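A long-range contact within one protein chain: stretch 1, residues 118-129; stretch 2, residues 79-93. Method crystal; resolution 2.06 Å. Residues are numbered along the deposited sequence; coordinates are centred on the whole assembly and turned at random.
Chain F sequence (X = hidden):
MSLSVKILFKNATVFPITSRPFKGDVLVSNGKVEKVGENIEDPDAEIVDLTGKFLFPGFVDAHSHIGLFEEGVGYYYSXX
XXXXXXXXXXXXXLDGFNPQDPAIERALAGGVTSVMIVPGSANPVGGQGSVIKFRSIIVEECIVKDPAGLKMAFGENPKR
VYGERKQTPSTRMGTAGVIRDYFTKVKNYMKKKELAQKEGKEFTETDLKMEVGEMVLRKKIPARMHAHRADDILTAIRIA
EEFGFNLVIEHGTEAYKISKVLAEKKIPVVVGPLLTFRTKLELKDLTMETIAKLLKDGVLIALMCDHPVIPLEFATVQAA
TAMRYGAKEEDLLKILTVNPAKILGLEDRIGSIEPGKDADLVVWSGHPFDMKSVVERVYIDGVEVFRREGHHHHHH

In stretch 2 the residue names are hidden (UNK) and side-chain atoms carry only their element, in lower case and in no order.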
# COMPACT_ATOMS: atom_id res chain seq x y z
N VAL F 118 -7.09 -34.41 1.25
CA VAL F 118 -5.73 -33.94 1.49
C VAL F 118 -5.68 -32.40 1.27
O VAL F 118 -6.44 -31.88 0.45
CB VAL F 118 -4.77 -34.75 0.57
CG1 VAL F 118 -5.02 -34.45 -0.92
CG2 VAL F 118 -3.33 -34.56 0.92
N PRO F 119 -4.80 -31.69 2.00
CA PRO F 119 -4.57 -30.30 1.61
C PRO F 119 -4.02 -30.20 0.17
O PRO F 119 -3.54 -31.20 -0.41
CB PRO F 119 -3.50 -29.82 2.61
CG PRO F 119 -3.58 -30.74 3.77
CD PRO F 119 -4.00 -32.08 3.18
N GLY F 120 -4.11 -29.00 -0.41
CA GLY F 120 -3.58 -28.72 -1.74
C GLY F 120 -2.07 -28.51 -1.76
O GLY F 120 -1.33 -29.01 -0.89
N SER F 121 -1.60 -27.77 -2.75
CA SER F 121 -0.18 -27.72 -3.06
C SER F 121 0.42 -26.31 -2.88
O SER F 121 1.46 -25.99 -3.46
CB SER F 121 0.03 -28.19 -4.48
OG SER F 121 -0.67 -27.34 -5.39
N ALA F 122 -0.23 -25.49 -2.07
CA ALA F 122 0.29 -24.16 -1.76
C ALA F 122 1.57 -24.23 -0.94
O ALA F 122 2.49 -23.44 -1.16
CB ALA F 122 -0.77 -23.34 -1.02
N ASN F 123 1.62 -25.16 0.01
CA ASN F 123 2.72 -25.20 0.98
C ASN F 123 3.75 -26.27 0.72
O ASN F 123 3.38 -27.40 0.40
CB ASN F 123 2.19 -25.42 2.39
CG ASN F 123 1.30 -24.29 2.87
OD1 ASN F 123 1.22 -23.25 2.24
ND2 ASN F 123 0.64 -24.50 4.00
N PRO F 124 5.05 -25.93 0.89
CA PRO F 124 6.09 -26.96 0.90
C PRO F 124 5.67 -28.14 1.78
O PRO F 124 5.79 -29.29 1.35
CB PRO F 124 7.31 -26.22 1.44
CG PRO F 124 7.16 -24.80 0.84
CD PRO F 124 5.63 -24.56 0.88
N VAL F 125 5.16 -27.86 2.99
CA VAL F 125 4.57 -28.87 3.88
C VAL F 125 3.16 -28.42 4.22
O VAL F 125 2.97 -27.47 4.98
CB VAL F 125 5.40 -29.09 5.18
CG1 VAL F 125 4.85 -30.29 5.98
CG2 VAL F 125 6.89 -29.35 4.86
N GLY F 126 2.17 -29.11 3.67
CA GLY F 126 0.78 -28.64 3.70
C GLY F 126 -0.16 -29.12 4.81
O GLY F 126 -1.09 -28.41 5.19
N GLY F 127 0.07 -30.33 5.33
CA GLY F 127 -0.82 -30.90 6.35
C GLY F 127 -1.19 -32.36 6.10
O GLY F 127 -0.65 -32.98 5.18
N GLN F 128 -2.10 -32.89 6.90
CA GLN F 128 -2.38 -34.33 6.89
C GLN F 128 -3.58 -34.71 6.06
O GLN F 128 -4.60 -34.03 6.08
CB GLN F 128 -2.56 -34.87 8.32
CG GLN F 128 -1.34 -34.65 9.20
CD GLN F 128 -1.70 -34.61 10.66
OE1 GLN F 128 -2.31 -35.54 11.18
NE2 GLN F 128 -1.34 -33.52 11.33
N GLY F 129 -3.43 -35.83 5.34
CA GLY F 129 -4.53 -36.47 4.63
C GLY F 129 -5.20 -37.52 5.51
O GLY F 129 -4.59 -38.00 6.46
N UNK F 79 -11.37 -24.48 1.91
CA UNK F 79 -10.61 -24.79 3.10
C UNK F 79 -9.36 -25.61 2.77
O UNK F 79 -8.68 -26.10 3.68
c UNK F 79 -12.50 -24.58 4.81
o UNK F 79 -12.10 -23.49 5.26
o UNK F 79 -13.70 -24.94 4.86
c UNK F 79 -11.49 -25.52 4.14
N UNK F 80 -9.02 -25.73 1.49
CA UNK F 80 -7.95 -26.65 1.05
C UNK F 80 -6.48 -26.28 1.22
O UNK F 80 -5.60 -27.14 1.10
N UNK F 81 -6.18 -25.00 1.47
CA UNK F 81 -4.79 -24.53 1.58
C UNK F 81 -4.64 -23.50 2.68
O UNK F 81 -5.19 -22.41 2.57
c UNK F 81 -4.30 -23.91 0.26
o UNK F 81 -3.00 -25.70 -0.70
n UNK F 81 -4.77 -24.97 -1.87
c UNK F 81 -3.97 -24.95 -0.81
N UNK F 82 -3.89 -23.86 3.72
CA UNK F 82 -3.54 -22.92 4.78
C UNK F 82 -2.29 -22.14 4.32
O UNK F 82 -1.17 -22.32 4.83
c UNK F 82 -4.11 -21.66 7.42
o UNK F 82 -3.76 -20.47 7.22
c UNK F 82 -3.30 -23.65 6.11
c UNK F 82 -3.05 -22.73 7.30
o UNK F 82 -5.28 -22.00 7.65
N UNK F 83 -2.51 -21.27 3.33
CA UNK F 83 -1.43 -20.63 2.60
C UNK F 83 -0.90 -19.38 3.30
O UNK F 83 -0.68 -18.35 2.67
c UNK F 83 -1.90 -20.30 1.17
N UNK F 84 -0.70 -19.49 4.62
CA UNK F 84 -0.21 -18.38 5.44
C UNK F 84 1.09 -18.74 6.14
O UNK F 84 1.55 -18.01 7.03
c UNK F 84 -2.53 -17.57 5.89
o UNK F 84 -1.48 -19.23 7.31
c UNK F 84 -1.23 -18.04 6.53
N UNK F 85 1.67 -19.87 5.75
CA UNK F 85 2.83 -20.43 6.42
C UNK F 85 3.28 -21.63 5.58
O UNK F 85 2.47 -22.54 5.33
o UNK F 85 4.63 -21.85 8.08
c UNK F 85 3.63 -21.40 8.65
c UNK F 85 2.44 -20.88 7.85
o UNK F 85 3.54 -21.39 9.89
N UNK F 86 4.56 -21.65 5.14
CA UNK F 86 4.94 -22.73 4.21
C UNK F 86 5.09 -24.11 4.88
O UNK F 86 5.26 -25.10 4.19
c UNK F 86 5.65 -20.69 5.36
c UNK F 86 6.82 -21.30 4.63
c UNK F 86 6.28 -22.23 3.62
N UNK F 87 5.00 -24.16 6.22
CA UNK F 87 5.15 -25.42 6.96
C UNK F 87 3.98 -25.60 7.93
O UNK F 87 4.05 -25.17 9.08
c UNK F 87 6.72 -26.81 8.40
c UNK F 87 7.66 -25.11 6.85
c UNK F 87 6.48 -25.44 7.75
N UNK F 88 2.91 -26.22 7.45
CA UNK F 88 1.76 -26.53 8.29
C UNK F 88 1.42 -28.04 8.36
O UNK F 88 0.29 -28.43 8.08
o UNK F 88 0.19 -26.08 6.48
c UNK F 88 0.51 -25.74 7.83
c UNK F 88 0.74 -24.22 7.94
N UNK F 89 2.39 -28.87 8.78
CA UNK F 89 2.13 -30.33 8.90
C UNK F 89 1.04 -30.68 9.90
O UNK F 89 0.43 -31.73 9.78
c UNK F 89 3.47 -30.89 9.39
c UNK F 89 3.73 -28.51 9.29
c UNK F 89 4.16 -29.72 10.05
N UNK F 90 0.83 -29.81 10.89
CA UNK F 90 -0.10 -30.06 11.99
C UNK F 90 -1.58 -29.91 11.61
O UNK F 90 -2.44 -30.40 12.34
c UNK F 90 0.03 -27.65 12.81
c UNK F 90 0.21 -29.10 13.16
n UNK F 90 0.63 -27.09 11.70
c UNK F 90 -0.70 -26.67 13.39
n UNK F 90 -0.52 -25.54 12.63
c UNK F 90 0.29 -25.82 11.62
N UNK F 91 -1.89 -29.20 10.52
CA UNK F 91 -3.29 -29.04 10.13
C UNK F 91 -3.78 -30.29 9.38
O UNK F 91 -3.00 -30.95 8.69
c UNK F 91 -3.11 -27.79 7.89
c UNK F 91 -3.61 -27.73 9.34
c UNK F 91 -3.07 -26.45 10.08
N UNK F 92 -5.06 -30.60 9.53
CA UNK F 92 -5.64 -31.82 8.95
C UNK F 92 -6.77 -31.50 7.98
O UNK F 92 -7.65 -30.70 8.29
c UNK F 92 -6.01 -35.31 11.71
c UNK F 92 -5.34 -32.86 11.33
c UNK F 92 -5.93 -33.90 12.34
n UNK F 92 -6.28 -36.43 12.69
c UNK F 92 -6.19 -32.73 10.07
N UNK F 93 -6.76 -32.12 6.81
CA UNK F 93 -7.88 -32.05 5.89
C UNK F 93 -9.19 -32.45 6.58
O UNK F 93 -10.25 -31.89 6.29
c UNK F 93 -7.64 -32.91 4.69
O HOH W 1 -1.02 -26.42 1.13
O HOH W 2 -3.83 -26.50 -4.31
O HOH W 3 -2.36 -26.43 3.67
O HOH W 4 -1.94 -32.70 14.17

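Position 79 has two side-chain carbons, the second carrying two oxygens, out of reach of stretch 1. It is Asp 79.

Position 80 has no side-chain atoms, so it is Gly 80. Its O accepts a hydrogen bond from Gly 120 N at 2.8 Å.

Position 81 has two carbons, the second carrying one oxygen and one nitrogen. The oxygen lies 3.1 Å from Ala 122 N. This amide is Asn 81, and OD1 accepts from that N. Water 2 accepts from both Asn 81 ND2 and Ser 121 N.

Position 82 has three carbons, the last with two oxygens, and its end leads away from stretch 1. It is Glu 82. Its backbone O accepts from Asn 123 ND2 at 3.0 Å.

Position 83 has one carbon, 3.9 Å from Ala 122 CB. It is Ala 83, and the pair is apolar.

Position 84 has one carbon bearing an oxygen and a carbon; its CA-to-CB bond points away. It is Thr 84.

Position 85 has two carbons, the second with two oxygens; its CA-to-CB bond also points away. It is Asp 85.

Position 86 has three carbons closing a ring onto N. Its CB lies 3.7 Å from Pro 124 CD. It is Pro 86, and its O accepts from Val 125 N at 3.0 Å.

Position 87 has one carbon carrying two more, one of them 4.2 Å from Val 125 CB. It is Val 87.

Position 88 has a carbon bearing an oxygen and a carbon. The oxygen is 3.0 Å from Asn 123 ND2 and 3.0 Å from Gly 126 O. It is Thr 88; OG1 accepts from the amide and donates to the carbonyl.

Position 89 has three carbons closing a ring onto N; its CB lies 3.7 Å from Val 125 CG1. It is Pro 89. Its O accepts from Gln 128 NE2.

Position 90 has one carbon and a five-membered ring of three carbons and two nitrogens. Its CA-to-CB bond points away. It is His 90.

Position 91 has a carbon carrying two carbons, one of them 3.4 Å from Gly 126 O. It is Val 91.

Position 92 has four carbons in a row ending in nitrogen. The fourth carbon lies 3.7 Å from Gln 128 OE1. It is Lys 92.

Position 93 has one carbon, 3.8 Å from Val 118 N. It is Ala 93.

Two single bridges, Val 125 with Val 87 and Gln 128 with Lys 92, hold the backbones together. The register shifts by two between them, across the Thr 88 to Val 91 turn. Side-chain amides tie down the irregular parts: Asn 123 and Gln 128 donate to carbonyls of stretch 2, while Asn 81 receives Ala 122 N.

Stretch 2, residues 79-93: DGNEATDPVTPHVKA
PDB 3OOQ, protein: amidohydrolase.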